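Acarbose Kinase Mak1 (Uncultured bacterium, PDB 6WB4) phosphorylates the antidiabetic drug acarbose, most likely with ATP as phosphate donor, as a carbohydrate kinase of the pfkB (ribokinase-like) family. Local coordinates at residues B[194-199]-B[219-224]; B[25-30]-B[79-84]; B[30-35]-B[112-117]; B[258-263]-B[299-304]. One frame throughout, in Å; residues are numbered along the deposited sequence.

Interaction 1: residues B[194-199]-B[219-224]; sequences FAYGAD and FARGRA
R223 turns its CG between its own backbone N and carbonyl carbon (chi1 64°), and a bend at chi3 (-71°) swings the guanidinium onto the carboxylate of D199. The salt bridge is side-on and converges on a single oxygen. R223 NE reaches D199 OD1 at 2.7 Å from above the carboxylate plane, while R223 NH2 meets the same OD1 at 3.0 Å on its syn lone pair. Both bonds stay close to the guanidinium plane, yet the two flat groups are steeply inclined, 73° apart. A water also donates to D199 OD1 and to R223 O, and D199 OD2 takes the backbone N of T177. So many donors would probably favour an ionised carboxylate. At the other end, R221 CB sits almost squarely over the face of the Y196 ring, 3.8 Å from its centroid, in a CH-pi contact. The chain, bent at chi3, brings R221 NE back over the rim of the same face, 3.4 Å from Y196 CE2, which lies near the guanidinium plane; Y196 OH is bonded to D217. Between these two side-chain contacts the backbones meet directly: R223 N donates to Y196 O at 3.1 Å, and G222 CA passes close beside Y196. Two loops are thereby joined, each leading from a helix (192-195 and 211-221) into one of the adjacent parallel strands 200-204 and 226-230, in the alternating alpha/beta manner of the ribokinase-like fold.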
loop_
_atom_site.group_PDB
_atom_site.type_symbol
_atom_site.label_atom_id
_atom_site.label_comp_id
_atom_site.label_asym_id
_atom_site.label_seq_id
_atom_site.Cartn_x
_atom_site.Cartn_y
_atom_site.Cartn_z
ATOM N N PHE B 194 27.669 -0.409 -13.773
ATOM C CA PHE B 194 26.990 0.799 -14.204
ATOM C C PHE B 194 27.896 2.020 -14.073
ATOM O O PHE B 194 27.948 2.874 -14.966
ATOM C CB PHE B 194 25.723 1.014 -13.385
ATOM C CG PHE B 194 24.726 -0.109 -13.484
ATOM C CD1 PHE B 194 23.807 -0.149 -14.515
ATOM C CD2 PHE B 194 24.682 -1.101 -12.523
ATOM C CE1 PHE B 194 22.877 -1.169 -14.594
ATOM C CE2 PHE B 194 23.751 -2.119 -12.595
ATOM C CZ PHE B 194 22.848 -2.153 -13.631
ATOM N N ALA B 195 28.613 2.096 -12.954
ATOM C CA ALA B 195 29.519 3.207 -12.692
ATOM C C ALA B 195 30.634 3.281 -13.728
ATOM O O ALA B 195 31.029 4.371 -14.131
ATOM C CB ALA B 195 30.105 3.093 -11.301
ATOM N N TYR B 196 31.138 2.124 -14.158
ATOM C CA TYR B 196 32.274 2.088 -15.085
ATOM C C TYR B 196 31.823 1.904 -16.526
ATOM O O TYR B 196 32.641 1.921 -17.446
ATOM C CB TYR B 196 33.247 0.960 -14.724
ATOM C CG TYR B 196 33.756 0.987 -13.300
ATOM C CD1 TYR B 196 33.833 2.173 -12.583
ATOM C CD2 TYR B 196 34.163 -0.184 -12.676
ATOM C CE1 TYR B 196 34.299 2.188 -11.279
ATOM C CE2 TYR B 196 34.627 -0.181 -11.378
ATOM C CZ TYR B 196 34.695 1.004 -10.682
ATOM O OH TYR B 196 35.156 1.000 -9.387
ATOM N N GLY B 197 30.525 1.717 -16.722
ATOM C CA GLY B 197 30.020 1.329 -18.024
ATOM C C GLY B 197 29.225 2.381 -18.777
ATOM O O GLY B 197 28.898 2.180 -19.948
ATOM N N ALA B 198 28.916 3.501 -18.132
ATOM C CA ALA B 198 28.088 4.511 -18.786
ATOM C C ALA B 198 28.881 5.759 -19.140
ATOM O O ALA B 198 29.861 6.098 -18.481
ATOM C CB ALA B 198 26.893 4.877 -17.905
ATOM N N ASP B 199 28.427 6.451 -20.176
ATOM C CA ASP B 199 29.083 7.665 -20.648
ATOM C C ASP B 199 28.817 8.822 -19.689
ATOM O O ASP B 199 29.715 9.607 -19.388
ATOM C CB ASP B 199 28.618 8.013 -22.072
ATOM C CG ASP B 199 28.938 6.912 -23.080
ATOM O OD1 ASP B 199 30.117 6.505 -23.171
ATOM O OD2 ASP B 199 28.014 6.430 -23.768
ATOM N N PHE B 219 36.720 7.282 -13.310
ATOM C CA PHE B 219 37.458 7.605 -14.531
ATOM C C PHE B 219 38.599 6.627 -14.830
ATOM O O PHE B 219 38.935 6.385 -15.992
ATOM C CB PHE B 219 38.016 9.024 -14.452
ATOM C CG PHE B 219 36.963 10.080 -14.524
ATOM C CD1 PHE B 219 35.911 9.960 -15.415
ATOM C CD2 PHE B 219 37.030 11.202 -13.717
ATOM C CE1 PHE B 219 34.938 10.927 -15.490
ATOM C CE2 PHE B 219 36.066 12.177 -13.790
ATOM C CZ PHE B 219 35.016 12.041 -14.679
ATOM N N ALA B 220 39.225 6.109 -13.780
ATOM C CA ALA B 220 40.331 5.165 -13.931
ATOM C C ALA B 220 39.852 3.835 -14.492
ATOM O O ALA B 220 40.491 3.248 -15.361
ATOM C CB ALA B 220 41.042 4.950 -12.600
ATOM N N ARG B 221 38.735 3.349 -13.967
ATOM C CA ARG B 221 38.268 2.013 -14.299
ATOM C C ARG B 221 37.103 2.011 -15.288
ATOM O O ARG B 221 36.666 0.946 -15.720
ATOM C CB ARG B 221 37.866 1.284 -13.013
ATOM C CG ARG B 221 39.032 1.018 -12.061
ATOM C CD ARG B 221 38.612 0.197 -10.852
ATOM N NE ARG B 221 37.907 -1.026 -11.224
ATOM C CZ ARG B 221 38.491 -2.210 -11.380
ATOM N NH1 ARG B 221 39.796 -2.334 -11.185
ATOM N NH2 ARG B 221 37.768 -3.269 -11.721
ATOM N N GLY B 222 36.618 3.194 -15.665
ATOM C CA GLY B 222 35.422 3.292 -16.494
ATOM C C GLY B 222 35.483 4.224 -17.693
ATOM O O GLY B 222 36.473 4.926 -17.892
ATOM N N ARG B 223 34.400 4.267 -18.470
ATOM C CA ARG B 223 34.383 5.040 -19.715
ATOM C C ARG B 223 33.707 6.403 -19.591
ATOM O O ARG B 223 33.562 7.110 -20.583
ATOM C CB ARG B 223 33.676 4.245 -20.813
ATOM C CG ARG B 223 32.213 3.981 -20.514
ATOM C CD ARG B 223 31.511 3.276 -21.667
ATOM N NE ARG B 223 31.332 4.153 -22.820
ATOM C CZ ARG B 223 32.010 4.013 -23.957
ATOM N NH1 ARG B 223 32.897 3.033 -24.078
ATOM N NH2 ARG B 223 31.805 4.845 -24.969
ATOM N N ALA B 224 33.317 6.778 -18.374
ATOM C CA ALA B 224 32.564 8.012 -18.138
ATOM C C ALA B 224 33.307 9.235 -18.646
ATOM O O ALA B 224 34.520 9.339 -18.489
ATOM C CB ALA B 224 32.254 8.170 -16.661
HETATM O O HOH W 1 32.250 7.910 -22.695
#

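Interaction 2: residues B[25-30]-B[79-84]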
loop_
_atom_site.group_PDB
_atom_site.type_symbol
_atom_site.label_atom_id
_atom_site.label_comp_id
_atom_site.label_asym_id
_atom_site.label_seq_id
_atom_site.Cartn_x
_atom_site.Cartn_y
_atom_site.Cartn_z
ATOM N N ASP B 25 14.505 9.823 -28.625
ATOM C CA ASP B 25 15.680 10.533 -28.152
ATOM C C ASP B 25 16.264 9.818 -26.945
ATOM O O ASP B 25 17.479 9.615 -26.846
ATOM C CB ASP B 25 15.329 11.978 -27.819
ATOM C CG ASP B 25 14.931 12.764 -29.051
ATOM O OD1 ASP B 25 15.740 12.805 -30.004
ATOM O OD2 ASP B 25 13.807 13.315 -29.074
ATOM N N VAL B 26 15.400 9.448 -26.010
ATOM C CA VAL B 26 15.871 8.744 -24.836
ATOM C C VAL B 26 15.052 7.490 -24.546
ATOM O O VAL B 26 13.835 7.550 -24.327
ATOM C CB VAL B 26 15.846 9.647 -23.607
ATOM C CG1 VAL B 26 16.202 8.848 -22.369
ATOM C CG2 VAL B 26 16.802 10.808 -23.793
ATOM N N LEU B 27 15.726 6.348 -24.556
ATOM C CA LEU B 27 15.119 5.127 -24.065
ATOM C C LEU B 27 15.526 4.929 -22.608
ATOM O O LEU B 27 16.705 5.016 -22.275
ATOM C CB LEU B 27 15.528 3.936 -24.921
ATOM C CG LEU B 27 15.055 2.561 -24.448
ATOM C CD1 LEU B 27 13.532 2.468 -24.375
ATOM C CD2 LEU B 27 15.603 1.512 -25.389
ATOM N N VAL B 28 14.544 4.703 -21.740
ATOM C CA VAL B 28 14.808 4.375 -20.341
ATOM C C VAL B 28 14.656 2.870 -20.173
ATOM O O VAL B 28 13.675 2.288 -20.633
ATOM C CB VAL B 28 13.852 5.108 -19.377
ATOM C CG1 VAL B 28 14.212 4.785 -17.914
ATOM C CG2 VAL B 28 13.913 6.610 -19.610
ATOM N N VAL B 29 15.620 2.238 -19.518
ATOM C CA VAL B 29 15.581 0.792 -19.358
ATOM C C VAL B 29 15.431 0.368 -17.901
ATOM O O VAL B 29 16.348 0.549 -17.105
ATOM C CB VAL B 29 16.863 0.136 -19.921
ATOM C CG1 VAL B 29 16.855 -1.357 -19.655
ATOM C CG2 VAL B 29 16.978 0.386 -21.398
ATOM N N GLY B 30 14.270 -0.186 -17.558
ATOM C CA GLY B 30 14.047 -0.728 -16.234
ATOM C C GLY B 30 13.648 0.261 -15.156
ATOM O O GLY B 30 13.748 1.475 -15.341
ATOM N N ALA B 79 10.988 6.776 -24.214
ATOM C CA ALA B 79 10.362 5.458 -24.269
ATOM C C ALA B 79 10.849 4.599 -23.116
ATOM O O ALA B 79 11.917 4.848 -22.558
ATOM C CB ALA B 79 10.652 4.777 -25.595
HETATM N N MSE B 80 10.070 3.582 -22.766
HETATM C CA MSE B 80 10.414 2.696 -21.650
HETATM C C MSE B 80 10.437 1.228 -22.086
HETATM O O MSE B 80 9.561 0.766 -22.821
HETATM C CB MSE B 80 9.421 2.883 -20.478
HETATM C CG MSE B 80 9.550 1.848 -19.354
HETATM SE SE MSE B 80 11.096 2.135 -18.156
HETATM C CE MSE B 80 10.677 3.962 -17.619
ATOM N N ALA B 81 11.454 0.508 -21.635
ATOM C CA ALA B 81 11.512 -0.942 -21.790
ATOM C C ALA B 81 11.703 -1.546 -20.413
ATOM O O ALA B 81 12.627 -1.160 -19.690
ATOM C CB ALA B 81 12.667 -1.365 -22.741
ATOM N N ASP B 82 10.855 -2.498 -20.043
ATOM C CA ASP B 82 10.915 -3.020 -18.689
ATOM C C ASP B 82 10.124 -4.307 -18.475
ATOM O O ASP B 82 9.407 -4.759 -19.352
ATOM C CB ASP B 82 10.437 -1.939 -17.722
ATOM C CG ASP B 82 10.956 -2.141 -16.321
ATOM O OD1 ASP B 82 11.462 -3.248 -16.031
ATOM O OD2 ASP B 82 10.886 -1.180 -15.525
ATOM N N VAL B 83 10.277 -4.879 -17.286
ATOM C CA VAL B 83 9.557 -6.073 -16.865
ATOM C C VAL B 83 8.477 -5.767 -15.833
ATOM O O VAL B 83 8.779 -5.306 -14.733
ATOM C CB VAL B 83 10.517 -7.100 -16.245
ATOM C CG1 VAL B 83 9.765 -8.366 -15.870
ATOM C CG2 VAL B 83 11.660 -7.389 -17.190
ATOM N N ILE B 84 7.223 -6.014 -16.185
ATOM C CA ILE B 84 6.119 -5.841 -15.248
ATOM C C ILE B 84 5.454 -7.179 -14.981
ATOM O O ILE B 84 5.918 -8.201 -15.455
ATOM C CB ILE B 84 5.077 -4.842 -15.767
ATOM C CG1 ILE B 84 4.397 -5.406 -17.017
ATOM C CG2 ILE B 84 5.730 -3.510 -16.053
ATOM C CD1 ILE B 84 3.452 -4.448 -17.677
#
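Two neighbouring parallel strands of the large sheet in the ribokinase-like fold meet here, V26-V29 beside A79-I84, with L27, V28 and V29 bridged to A79, M80 and A81. The backbone bonds alternate along the pair. A79 N donates to V26 O, and V28 N returns a nearly straight bond of 2.8 Å to A79 O. A81 N then reaches V28 O at 3.0 Å, and G30 N closes the series on A81 O at 2.9 Å. On the face that bears L27, A79 and A81, the leucine CG lies anti to its backbone N (chi1 175°). With chi2 near 60°, L27 CD1 leans across to the next strand, 3.9 Å from A79 CB and 4.3 Å from A81 CB. The other face carries V28 and M80, a selenomethionine introduced by labelling; bends at chi2 and chi3 fold its chain back until M80 CE touches V28 CG1 at 3.6 Å. Past the last backbone bond the D82 carboxylate lies against G30, with OD2 accepting from V32 N just beyond the strand. Within the sheet, strand 152-157 flanks 24-29 and takes V29 against V155, while strand 104-108 flanks 78-84. M80 reaches I104 on that outer strand and Y97 of helix 88-100, the helix that also packs on I84.

Interaction 3: residues B[30-35]-B[112-117]; sequences GGVGVD and GTRRSV
R114 reaches past G33 and V32 to G31, its chain extended from CG to NE, and this is the closely knit end of the contact. R114 NH1 gives V32 O a bond of 2.7 Å, in the guanidinium plane and on a lone pair of the carbonyl, while G31 N lies over one face of the same guanidinium. NH2 makes a salt bridge with D82 OD1, so two anchors fix the rotation of the group. Beyond G33, the contact becomes a parallel strand pair: V34 N donates to R114 O at 2.9 Å, and S116 N to V34 O at 2.9 Å. Strands 34-39 and 115-120 are the middle pair of the four-stranded lid sheet of pfkB kinases, which also meets the second subunit, where V117 packs on its counterpart V117. The fit is looser between V34 and T113, where V34 CG2 comes no nearer than 4.4 Å to T113 CG2. D35 OD1 touches S116 CB, and the nearest atom of the D35 side chain is about 3 Å from a bound calcium ion. R115, bent at chi3 (71°), grips T113 O side-on, with R115 NE and NH2 each at 2.8 Å; its NH2 also pairs with D87.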
loop_
_atom_site.group_PDB
_atom_site.type_symbol
_atom_site.label_atom_id
_atom_site.label_comp_id
_atom_site.label_asym_id
_atom_site.label_seq_id
_atom_site.Cartn_x
_atom_site.Cartn_y
_atom_site.Cartn_z
ATOM N N GLY B 30 14.270 -0.186 -17.558
ATOM C CA GLY B 30 14.047 -0.728 -16.234
ATOM C C GLY B 30 13.648 0.261 -15.156
ATOM O O GLY B 30 13.748 1.475 -15.341
ATOM N N GLY B 31 13.186 -0.277 -14.026
ATOM C CA GLY B 31 12.940 0.516 -12.834
ATOM C C GLY B 31 11.500 0.823 -12.462
ATOM O O GLY B 31 11.232 1.306 -11.365
ATOM N N VAL B 32 10.565 0.548 -13.361
ATOM C CA VAL B 32 9.185 0.920 -13.102
ATOM C C VAL B 32 8.556 0.026 -12.040
ATOM O O VAL B 32 8.829 -1.181 -11.953
ATOM C CB VAL B 32 8.327 0.899 -14.395
ATOM C CG1 VAL B 32 7.971 -0.516 -14.802
ATOM C CG2 VAL B 32 7.060 1.716 -14.199
ATOM N N GLY B 33 7.732 0.655 -11.212
ATOM C CA GLY B 33 7.002 -0.038 -10.177
ATOM C C GLY B 33 5.761 0.760 -9.808
ATOM O O GLY B 33 5.501 1.824 -10.364
ATOM N N VAL B 34 5.016 0.257 -8.835
ATOM C CA VAL B 34 3.774 0.884 -8.419
ATOM C C VAL B 34 3.841 1.245 -6.927
ATOM O O VAL B 34 4.159 0.417 -6.079
ATOM C CB VAL B 34 2.587 -0.050 -8.710
ATOM C CG1 VAL B 34 1.445 0.231 -7.788
ATOM C CG2 VAL B 34 2.166 0.054 -10.176
ATOM N N ASP B 35 3.569 2.503 -6.617
ATOM C CA ASP B 35 3.659 2.969 -5.250
ATOM C C ASP B 35 2.288 3.038 -4.587
ATOM O O ASP B 35 1.316 3.495 -5.194
ATOM C CB ASP B 35 4.337 4.339 -5.198
ATOM C CG ASP B 35 5.831 4.260 -5.418
ATOM O OD1 ASP B 35 6.399 3.148 -5.311
ATOM O OD2 ASP B 35 6.448 5.318 -5.670
ATOM N N GLY B 112 5.205 -11.032 -10.708
ATOM C CA GLY B 112 4.418 -9.813 -10.750
ATOM C C GLY B 112 5.170 -8.498 -10.811
ATOM O O GLY B 112 6.395 -8.457 -10.870
ATOM N N THR B 113 4.403 -7.416 -10.857
ATOM C CA THR B 113 4.926 -6.058 -10.932
ATOM C C THR B 113 5.630 -5.629 -9.645
ATOM O O THR B 113 5.183 -5.973 -8.552
ATOM C CB THR B 113 3.784 -5.083 -11.230
ATOM O OG1 THR B 113 3.132 -5.482 -12.441
ATOM C CG2 THR B 113 4.297 -3.655 -11.346
ATOM N N ARG B 114 6.725 -4.879 -9.776
ATOM C CA ARG B 114 7.403 -4.296 -8.625
ATOM C C ARG B 114 6.466 -3.336 -7.923
ATOM O O ARG B 114 5.787 -2.548 -8.574
ATOM C CB ARG B 114 8.677 -3.552 -9.036
ATOM C CG ARG B 114 9.648 -4.331 -9.873
ATOM C CD ARG B 114 10.866 -3.464 -10.193
ATOM N NE ARG B 114 11.693 -4.029 -11.264
ATOM C CZ ARG B 114 11.553 -3.746 -12.555
ATOM N NH1 ARG B 114 10.609 -2.903 -12.962
ATOM N NH2 ARG B 114 12.360 -4.305 -13.443
ATOM N N ARG B 115 6.466 -3.363 -6.597
ATOM C CA ARG B 115 5.569 -2.500 -5.840
ATOM C C ARG B 115 6.213 -2.018 -4.555
ATOM O O ARG B 115 7.136 -2.632 -4.046
ATOM C CB ARG B 115 4.263 -3.228 -5.541
ATOM C CG ARG B 115 4.422 -4.537 -4.781
ATOM C CD ARG B 115 3.241 -5.456 -5.076
ATOM N NE ARG B 115 3.328 -5.959 -6.442
ATOM C CZ ARG B 115 2.387 -6.670 -7.053
ATOM N NH1 ARG B 115 1.247 -6.964 -6.426
ATOM N NH2 ARG B 115 2.589 -7.076 -8.306
ATOM N N SER B 116 5.747 -0.880 -4.063
ATOM C CA SER B 116 6.233 -0.332 -2.811
ATOM C C SER B 116 5.082 0.196 -1.982
ATOM O O SER B 116 4.049 0.600 -2.524
ATOM C CB SER B 116 7.238 0.799 -3.050
ATOM O OG SER B 116 8.319 0.388 -3.859
ATOM N N VAL B 117 5.262 0.178 -0.665
ATOM C CA VAL B 117 4.470 1.027 0.209
ATOM C C VAL B 117 5.403 2.142 0.668
ATOM O O VAL B 117 6.519 1.881 1.117
ATOM C CB VAL B 117 3.854 0.267 1.406
ATOM C CG1 VAL B 117 3.422 1.242 2.502
ATOM C CG2 VAL B 117 2.684 -0.613 0.943
#

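Interaction 4: residues B[258-263]-B[299-304]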
loop_
_atom_site.group_PDB
_atom_site.type_symbol
_atom_site.label_atom_id
_atom_site.label_comp_id
_atom_site.label_asym_id
_atom_site.label_seq_id
_atom_site.Cartn_x
_atom_site.Cartn_y
_atom_site.Cartn_z
ATOM N N PRO B 258 8.198 28.063 -4.124
ATOM C CA PRO B 258 9.173 27.745 -3.086
ATOM C C PRO B 258 9.300 26.233 -2.914
ATOM O O PRO B 258 8.440 25.484 -3.383
ATOM C CB PRO B 258 8.587 28.418 -1.831
ATOM C CG PRO B 258 7.105 28.424 -2.061
ATOM C CD PRO B 258 6.941 28.598 -3.574
ATOM N N VAL B 259 10.390 25.794 -2.297
ATOM C CA VAL B 259 10.620 24.379 -2.047
ATOM C C VAL B 259 9.590 23.777 -1.083
ATOM O O VAL B 259 9.373 24.287 0.020
ATOM C CB VAL B 259 12.038 24.147 -1.485
ATOM C CG1 VAL B 259 12.287 22.666 -1.239
ATOM C CG2 VAL B 259 13.074 24.719 -2.438
ATOM N N VAL B 260 8.958 22.690 -1.511
ATOM C CA VAL B 260 7.989 21.995 -0.678
ATOM C C VAL B 260 8.310 20.500 -0.546
ATOM O O VAL B 260 8.046 19.912 0.486
ATOM C CB VAL B 260 6.553 22.177 -1.224
ATOM C CG1 VAL B 260 6.079 23.608 -1.011
ATOM C CG2 VAL B 260 6.480 21.788 -2.701
ATOM N N ASP B 261 8.847 19.883 -1.596
ATOM C CA ASP B 261 9.209 18.462 -1.558
ATOM C C ASP B 261 10.352 18.136 -2.531
ATOM O O ASP B 261 10.195 18.265 -3.746
ATOM C CB ASP B 261 7.980 17.601 -1.864
ATOM C CG ASP B 261 8.265 16.113 -1.778
ATOM O OD1 ASP B 261 9.302 15.730 -1.192
ATOM O OD2 ASP B 261 7.436 15.322 -2.282
ATOM N N SER B 262 11.487 17.692 -1.996
ATOM C CA SER B 262 12.673 17.437 -2.816
ATOM C C SER B 262 12.862 15.970 -3.222
ATOM O O SER B 262 13.911 15.607 -3.747
ATOM C CB SER B 262 13.929 17.934 -2.095
ATOM O OG SER B 262 14.192 17.159 -0.939
ATOM N N ASN B 263 11.851 15.136 -3.014
ATOM C CA ASN B 263 11.957 13.743 -3.431
ATOM C C ASN B 263 11.562 13.570 -4.881
ATOM O O ASN B 263 10.461 13.935 -5.287
ATOM C CB ASN B 263 11.094 12.826 -2.558
ATOM C CG ASN B 263 11.772 12.456 -1.256
ATOM O OD1 ASN B 263 11.485 13.031 -0.208
ATOM N ND2 ASN B 263 12.696 11.498 -1.322
ATOM N N GLY B 299 9.411 22.216 -6.115
ATOM C CA GLY B 299 8.312 23.111 -5.802
ATOM C C GLY B 299 6.966 22.461 -6.025
ATOM O O GLY B 299 5.933 23.124 -6.019
ATOM N N THR B 300 6.986 21.153 -6.239
ATOM C CA THR B 300 5.770 20.397 -6.477
ATOM C C THR B 300 5.623 19.385 -5.340
ATOM O O THR B 300 6.611 18.903 -4.785
ATOM C CB THR B 300 5.785 19.684 -7.861
ATOM O OG1 THR B 300 4.448 19.571 -8.360
ATOM C CG2 THR B 300 6.401 18.290 -7.781
ATOM N N LEU B 301 4.388 19.102 -4.960
ATOM C CA LEU B 301 4.135 18.155 -3.890
ATOM C C LEU B 301 4.004 16.775 -4.539
ATOM O O LEU B 301 3.206 16.589 -5.459
ATOM C CB LEU B 301 2.877 18.546 -3.116
ATOM C CG LEU B 301 2.849 18.306 -1.606
ATOM C CD1 LEU B 301 4.213 18.571 -0.996
ATOM C CD2 LEU B 301 1.799 19.195 -0.958
ATOM N N GLY B 302 4.780 15.805 -4.062
ATOM C CA GLY B 302 4.809 14.486 -4.678
ATOM C C GLY B 302 6.189 14.233 -5.249
ATOM O O GLY B 302 7.048 15.115 -5.192
ATOM N N THR B 303 6.417 13.049 -5.810
ATOM C CA THR B 303 7.740 12.755 -6.359
ATOM C C THR B 303 7.826 12.941 -7.871
ATOM O O THR B 303 8.860 13.368 -8.381
ATOM C CB THR B 303 8.196 11.318 -6.022
ATOM O OG1 THR B 303 7.252 10.375 -6.545
ATOM C CG2 THR B 303 8.331 11.132 -4.512
ATOM N N HIS B 304 6.755 12.613 -8.590
ATOM C CA HIS B 304 6.727 12.812 -10.040
ATOM C C HIS B 304 5.450 13.525 -10.475
ATOM O O HIS B 304 4.698 13.026 -11.313
ATOM C CB HIS B 304 6.881 11.472 -10.786
ATOM C CG HIS B 304 5.810 10.467 -10.481
ATOM N ND1 HIS B 304 4.656 10.357 -11.229
ATOM C CD2 HIS B 304 5.720 9.525 -9.514
ATOM C CE1 HIS B 304 3.902 9.394 -10.732
ATOM N NE2 HIS B 304 4.524 8.873 -9.690
#
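D261 projects from the loop before helix 265-280 onto the loop T300-G302, and it opens an Asx turn within the DSNGAGD run, which resembles the pfkB signature that leads into the anion-binding helix start. D261 CB rests on the second loop, 3.5 Å from T300 O and 4.0 Å from L301 CD1. CG stands anti to the backbone N (chi1 -177°), which carries the carboxylate over G302. From there the two oxygens part. D261 OD1 turns back to its own loop and accepts from N263 N at 3.2 Å, the donor standing well above the carboxylate plane. D261 OD2 crosses to the other loop and takes G302 N at 3.2 Å on its anti lone pair, in a moderately bent bond (141°). D261 OD2 also lies 2.9 Å from G302 O, two acceptors that do not bond. One carboxylate therefore shapes its own turn and ties it to the chain after helix 283-298. Packing continues both before and after this aspartate. V260 CG2 rests on the backbone of G299, 3.4 Å from G299 C, and N263 CB meets T303 CG2 at 3.8 Å. The site lies at the active cleft: V259 and S262 touch the bound ATP, and N263 lies near both nucleotide and acarbose while packing on R126 of the lid. N263 O receives a CA-H...O contact from T303 CA at 3.2 Å.

How the interactions relate
Interactions 2 and 3 are the buried pair; they share G30, are joined through D82, and follow one chain as it passes from the large sheet into the lid sheet. Their chemistry is chiefly parallel-strand backbone bonding, mostly apolar in its side chains in interaction 2 but reinforced by R114 in interaction 3. Interaction 1, partly buried, and interaction 4, at the surface, join loops beside helices and lean on single carboxylates, paired with an arginine in the one and with backbone N-H groups in the other. Interactions 1 and 4 lie on opposite sides of the chain's centre, and interaction 4 comes within about 5 Å (nearest atoms) of interaction 3.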